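Kelch domain-containing protein (Colletotrichum graminicola M1.001, PDB 5C86) probably oxidises alcohols with a copper centre, as a fungal alcohol oxidase of the galactose oxidase and glyoxal oxidase family AA5. Local coordinates at residues V285-K290 / S414-S419; Y460-A465 / C473-F478. One frame throughout, in Å; residues are numbered along the deposited sequence. Where two conformers were deposited one is given.

Both contacts are buried and share a sheet: strand 412-422 of contact 1 lies beside strand 459-466 of contact 2. Backbone bonds such as I416 O to M462 N, 2.8 Å, join them. Contact 1 is smaller, 185 Å² against 633 Å². Its centre is also deeper, about 11 Å against 16 Å from the centre of the chain, and contact 2 includes the partly exposed Q476 and F477. Contact 1 links a turn to the sequence-distant C-terminal early set domain by one side-chain hydrogen bond and one methyl group. Contact 2 pairs hairpin arms within that domain by backbone bonds, with M462 packed on F477 on one face and Y461 and L463 on F478 on the other.

Contact 1 of 2, residues V285-K290 / S414-S419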
loop_
_atom_site.group_PDB
_atom_site.type_symbol
_atom_site.label_atom_id
_atom_site.label_comp_id
_atom_site.label_asym_id
_atom_site.label_seq_id
_atom_site.Cartn_x
_atom_site.Cartn_y
_atom_site.Cartn_z
ATOM N N VAL A 285 -1.253 2.073 -7.438
ATOM C CA VAL A 285 -1.711 3.280 -8.135
ATOM C C VAL A 285 -0.527 4.144 -8.574
ATOM O O VAL A 285 0.399 4.335 -7.820
ATOM C CB VAL A 285 -2.783 4.102 -7.381
ATOM C CG1 VAL A 285 -2.287 4.735 -6.136
ATOM C CG2 VAL A 285 -3.406 5.208 -8.271
ATOM N N MET A 286 -0.588 4.606 -9.805
ATOM C CA MET A 286 0.402 5.441 -10.454
ATOM C C MET A 286 -0.020 6.911 -10.543
ATOM O O MET A 286 -1.207 7.232 -10.384
ATOM C CB MET A 286 0.636 4.849 -11.818
ATOM C CG MET A 286 1.503 3.588 -11.761
ATOM S SD MET A 286 1.410 2.720 -13.353
ATOM C CE MET A 286 -0.049 2.127 -13.160
ATOM N N PRO A 287 0.936 7.805 -10.823
ATOM C CA PRO A 287 0.573 9.227 -10.782
ATOM C C PRO A 287 -0.512 9.647 -11.727
ATOM O O PRO A 287 -1.192 10.652 -11.389
ATOM C CB PRO A 287 1.875 9.958 -11.149
ATOM C CG PRO A 287 2.854 8.919 -11.403
ATOM C CD PRO A 287 2.398 7.631 -10.799
ATOM N N ASP A 288 -0.693 9.006 -12.856
ATOM C CA ASP A 288 -1.765 9.330 -13.763
ATOM C C ASP A 288 -3.074 8.740 -13.438
ATOM O O ASP A 288 -4.038 8.937 -14.185
ATOM C CB ASP A 288 -1.416 8.846 -15.174
ATOM C CG ASP A 288 -1.091 7.378 -15.290
ATOM O OD1 ASP A 288 -1.155 6.648 -14.300
ATOM O OD2 ASP A 288 -0.770 6.942 -16.450
ATOM N N GLY A 289 -3.182 7.999 -12.338
ATOM C CA GLY A 289 -4.464 7.420 -11.919
ATOM C C GLY A 289 -4.735 6.046 -12.402
ATOM O O GLY A 289 -5.668 5.422 -11.954
ATOM N N LYS A 290 -3.800 5.511 -13.185
ATOM C CA LYS A 290 -3.938 4.120 -13.563
ATOM C C LYS A 290 -3.453 3.209 -12.450
ATOM O O LYS A 290 -2.789 3.659 -11.489
ATOM C CB LYS A 290 -3.239 3.789 -14.902
ATOM C CG LYS A 290 -3.858 4.549 -16.086
ATOM C CD LYS A 290 -3.202 4.014 -17.434
ATOM C CE LYS A 290 -3.421 4.909 -18.652
ATOM N NZ LYS A 290 -2.354 5.965 -18.631
ATOM N N SER A 414 -0.405 15.407 -9.422
ATOM C CA SER A 414 -1.013 14.511 -8.426
ATOM C C SER A 414 -0.125 14.329 -7.243
ATOM O O SER A 414 1.073 14.588 -7.304
ATOM C CB SER A 414 -1.407 13.133 -8.926
ATOM O OG SER A 414 -0.288 12.446 -9.363
ATOM N N MET A 415 -0.698 13.978 -6.105
ATOM C CA MET A 415 0.053 13.658 -4.883
ATOM C C MET A 415 -0.291 12.208 -4.523
ATOM O O MET A 415 -1.452 11.868 -4.457
ATOM C CB MET A 415 -0.167 14.638 -3.735
ATOM C CG MET A 415 -1.594 14.835 -3.296
ATOM S SD MET A 415 -1.874 16.277 -2.213
ATOM C CE MET A 415 -1.458 15.635 -0.583
ATOM N N ILE A 416 0.709 11.397 -4.353
ATOM C CA ILE A 416 0.491 9.969 -4.017
ATOM C C ILE A 416 1.094 9.682 -2.692
ATOM O O ILE A 416 2.276 9.993 -2.473
ATOM C CB ILE A 416 1.042 9.034 -5.099
ATOM C CG1 ILE A 416 0.264 9.220 -6.426
ATOM C CG2 ILE A 416 0.898 7.569 -4.672
ATOM C CD1 ILE A 416 0.543 8.209 -7.478
ATOM N N ARG A 417 0.317 9.163 -1.773
ATOM C CA ARG A 417 0.813 8.974 -0.446
ATOM C C ARG A 417 1.885 7.883 -0.345
ATOM O O ARG A 417 1.723 6.781 -0.947
ATOM C CB ARG A 417 -0.330 8.666 0.479
ATOM C CG ARG A 417 -0.028 8.906 1.972
ATOM C CD ARG A 417 -1.292 8.972 2.843
ATOM N NE ARG A 417 -1.009 9.087 4.257
ATOM C CZ ARG A 417 -0.497 8.103 4.985
ATOM N NH1 ARG A 417 -0.388 6.910 4.512
ATOM N NH2 ARG A 417 -0.148 8.302 6.238
ATOM N N VAL A 418 2.982 8.177 0.352
ATOM C CA VAL A 418 4.076 7.214 0.497
ATOM C C VAL A 418 3.596 6.027 1.302
ATOM O O VAL A 418 2.851 6.159 2.281
ATOM C CB VAL A 418 5.286 7.915 1.164
ATOM C CG1 VAL A 418 6.387 6.986 1.553
ATOM C CG2 VAL A 418 5.790 9.084 0.312
ATOM N N SER A 419 4.025 4.840 0.884
ATOM C CA SER A 419 3.393 3.629 1.407
ATOM C C SER A 419 4.355 2.460 1.624
ATOM O O SER A 419 5.544 2.596 1.485
ATOM C CB SER A 419 2.157 3.234 0.541
ATOM O OG SER A 419 2.600 2.782 -0.709
#
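S414 and I416 of strand 412-422 meet the turn that follows strand 282-285. Both point toward it. The contact joins the early set domain to what is probably a blade of the propeller, as in galactose oxidase.

The polar link is a single hydrogen bond. S414 OG donates to P287 O over 2.9 Å. The donor lies in the carbonyl plane and on a lone pair, at a C=O...donor angle of 121°. P287 O also accepts from R431 NE of the neighbouring strand 431-438, so two donors grip this oxygen.

The apolar part is carried by the tip of I416. Its CD1 lies 3.4 Å from P287 N and equally near M286 C, so the methyl presses on the M286-P287 peptide. It also reaches the proline ring, at 3.8 Å from P287 CD. CG1 is anti to the carbonyl carbon (chi1 -65°), and CD1 extends from it toward the turn. V285 O is a further neighbour of the same methyl.

The turn has its own bonds. It is a type I beta turn from M286 to G289, with G289 N bonded to M286 O. D288 OD1 accepts from K290 N in an Asx turn, 3.1 Å. D288 OD2 forms a salt bridge with K290 NZ, 2.9 Å. Both donors stand above the carboxylate plane.

The charged pair D288 and K290, at and just after the turn, does not touch 414-419. The turn offers that strand a carbonyl and an apolar surface. The buried P287 oxygen is satisfied by a hydroxyl and an arginine, and the I416 methyl packs beside it.

Contact 2 of 2, residues Y460-A465 / C473-F478; sequences YYMLFA and CVAQFF
C473 meets A465 at the start of the second segment. C473 N donates to A465 O, 2.8 Å, and C473 SG takes a hydrogen bond from A465 N, 3.3 Å. The sulfur sits between its own backbone N and carbonyl carbon (chi1 66°), which turns it back to A465. C473 O lies at the edge of the F464 ring, in its plane.

A475 sets its CB over the centre of one F464 face, 3.5 Å from the centroid, a CH-pi contact. The same methyl touches M462 CB. Q476 then pairs with L463 through two backbone bonds, the straighter from L463 N to Q476 O at 177°.

F477 lies side by side with M462, pointing the same way. M462 CG is 3.7 Å from F477 CE1, and the sulfur makes an oblique Met-aromatic contact. F478 exchanges two backbone bonds with Y461. Its ring receives Y461 CB over one face, centroid 4.1 Å away, while L463 CD1 meets CE1 at 3.7 Å. The Y461 and F478 rings are near parallel but barely overlap, and Y461 OH bonds I457 O.

The arrangement is an antiparallel beta hairpin within the galactose oxidase-like early set domain.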
loop_
_atom_site.group_PDB
_atom_site.type_symbol
_atom_site.label_atom_id
_atom_site.label_comp_id
_atom_site.label_asym_id
_atom_site.label_seq_id
_atom_site.Cartn_x
_atom_site.Cartn_y
_atom_site.Cartn_z
ATOM N N TYR A 460 3.547 11.799 4.560
ATOM C CA TYR A 460 4.330 12.057 3.395
ATOM C C TYR A 460 3.652 11.613 2.105
ATOM O O TYR A 460 3.005 10.552 2.032
ATOM C CB TYR A 460 5.711 11.440 3.432
ATOM C CG TYR A 460 6.780 12.276 4.115
ATOM C CD1 TYR A 460 6.917 12.264 5.488
ATOM C CD2 TYR A 460 7.460 13.193 3.407
ATOM C CE1 TYR A 460 7.859 13.045 6.113
ATOM C CE2 TYR A 460 8.389 13.990 4.000
ATOM C CZ TYR A 460 8.575 13.904 5.343
ATOM O OH TYR A 460 9.576 14.720 5.900
ATOM N N TYR A 461 3.838 12.461 1.066
ATOM C CA TYR A 461 3.347 12.247 -0.269
ATOM C C TYR A 461 4.451 12.530 -1.244
ATOM O O TYR A 461 5.398 13.273 -0.975
ATOM C CB TYR A 461 2.241 13.249 -0.608
ATOM C CG TYR A 461 0.922 12.924 0.124
ATOM C CD1 TYR A 461 0.773 13.257 1.424
ATOM C CD2 TYR A 461 -0.113 12.363 -0.530
ATOM C CE1 TYR A 461 -0.426 12.927 2.082
ATOM C CE2 TYR A 461 -1.313 12.028 0.087
ATOM C CZ TYR A 461 -1.490 12.358 1.427
ATOM O OH TYR A 461 -2.689 12.036 2.058
ATOM N N MET A 462 4.334 11.876 -2.394
ATOM C CA MET A 462 5.106 12.177 -3.593
ATOM C C MET A 462 4.292 13.120 -4.478
ATOM O O MET A 462 3.177 12.768 -4.851
ATOM C CB MET A 462 5.373 10.931 -4.325
ATOM C CG MET A 462 6.384 10.044 -3.606
ATOM S SD MET A 462 6.615 8.418 -4.411
ATOM C CE MET A 462 5.140 7.550 -3.907
ATOM N N LEU A 463 4.853 14.283 -4.837
ATOM C CA LEU A 463 4.214 15.203 -5.775
ATOM C C LEU A 463 4.786 14.868 -7.138
ATOM O O LEU A 463 5.994 14.840 -7.319
ATOM C CB LEU A 463 4.473 16.668 -5.385
ATOM C CG LEU A 463 3.370 17.654 -5.690
ATOM C CD1 LEU A 463 3.406 18.931 -4.817
ATOM C CD2 LEU A 463 3.479 17.939 -7.212
ATOM N N PHE A 464 3.909 14.497 -8.055
ATOM C CA PHE A 464 4.192 14.315 -9.472
ATOM C C PHE A 464 3.588 15.372 -10.349
ATOM O O PHE A 464 2.443 15.795 -10.137
ATOM C CB PHE A 464 3.663 12.969 -9.910
ATOM C CG PHE A 464 4.370 11.752 -9.309
ATOM C CD1 PHE A 464 5.530 11.283 -9.927
ATOM C CD2 PHE A 464 3.909 11.058 -8.194
ATOM C CE1 PHE A 464 6.216 10.182 -9.451
ATOM C CE2 PHE A 464 4.545 9.921 -7.723
ATOM C CZ PHE A 464 5.695 9.481 -8.400
ATOM N N ALA A 465 4.363 15.745 -11.377
ATOM C CA ALA A 465 3.901 16.645 -12.397
ATOM C C ALA A 465 4.026 15.866 -13.699
ATOM O O ALA A 465 5.076 15.225 -13.941
ATOM C CB ALA A 465 4.739 17.871 -12.455
ATOM N N CYS A 473 7.339 13.592 -14.053
ATOM C CA CYS A 473 8.606 13.853 -13.442
ATOM C C CYS A 473 8.953 12.772 -12.428
ATOM O O CYS A 473 8.095 11.934 -12.052
ATOM C CB CYS A 473 8.688 15.204 -12.814
ATOM S SG CYS A 473 7.600 15.446 -11.396
ATOM N N VAL A 474 10.198 12.800 -11.917
ATOM C CA VAL A 474 10.529 12.098 -10.688
ATOM C C VAL A 474 9.953 12.934 -9.554
ATOM O O VAL A 474 10.027 14.191 -9.532
ATOM C CB VAL A 474 12.060 11.948 -10.569
ATOM C CG1 VAL A 474 12.422 11.403 -9.199
ATOM C CG2 VAL A 474 12.588 11.104 -11.699
ATOM N N ALA A 475 9.310 12.314 -8.595
ATOM C CA ALA A 475 8.570 13.077 -7.584
ATOM C C ALA A 475 9.392 13.763 -6.604
ATOM O O ALA A 475 10.547 13.411 -6.370
ATOM C CB ALA A 475 7.577 12.171 -6.889
ATOM N N GLN A 476 8.806 14.848 -6.049
ATOM C CA GLN A 476 9.362 15.509 -4.861
ATOM C C GLN A 476 8.530 15.165 -3.665
ATOM O O GLN A 476 7.307 15.050 -3.767
ATOM C CB GLN A 476 9.453 17.041 -5.028
ATOM C CG GLN A 476 10.396 17.443 -6.157
ATOM C CD GLN A 476 11.808 16.863 -6.017
ATOM O OE1 GLN A 476 12.404 16.820 -4.918
ATOM N NE2 GLN A 476 12.376 16.463 -7.150
ATOM N N PHE A 477 9.178 15.020 -2.529
ATOM C CA PHE A 477 8.455 14.632 -1.307
ATOM C C PHE A 477 7.973 15.826 -0.543
ATOM O O PHE A 477 8.655 16.854 -0.444
ATOM C CB PHE A 477 9.354 13.787 -0.399
ATOM C CG PHE A 477 9.637 12.445 -0.910
ATOM C CD1 PHE A 477 8.796 11.408 -0.598
ATOM C CD2 PHE A 477 10.728 12.163 -1.743
ATOM C CE1 PHE A 477 9.037 10.157 -1.072
ATOM C CE2 PHE A 477 10.990 10.871 -2.189
ATOM C CZ PHE A 477 10.128 9.838 -1.849
ATOM N N PHE A 478 6.824 15.707 0.091
ATOM C CA PHE A 478 6.359 16.696 0.997
ATOM C C PHE A 478 5.426 16.033 2.004
ATOM O O PHE A 478 4.964 14.924 1.756
ATOM C CB PHE A 478 5.642 17.906 0.337
ATOM C CG PHE A 478 4.267 17.587 -0.224
ATOM C CD1 PHE A 478 4.150 16.884 -1.425
ATOM C CD2 PHE A 478 3.118 17.942 0.456
ATOM C CE1 PHE A 478 2.899 16.605 -1.956
ATOM C CE2 PHE A 478 1.864 17.629 -0.067
ATOM C CZ PHE A 478 1.770 17.002 -1.257
#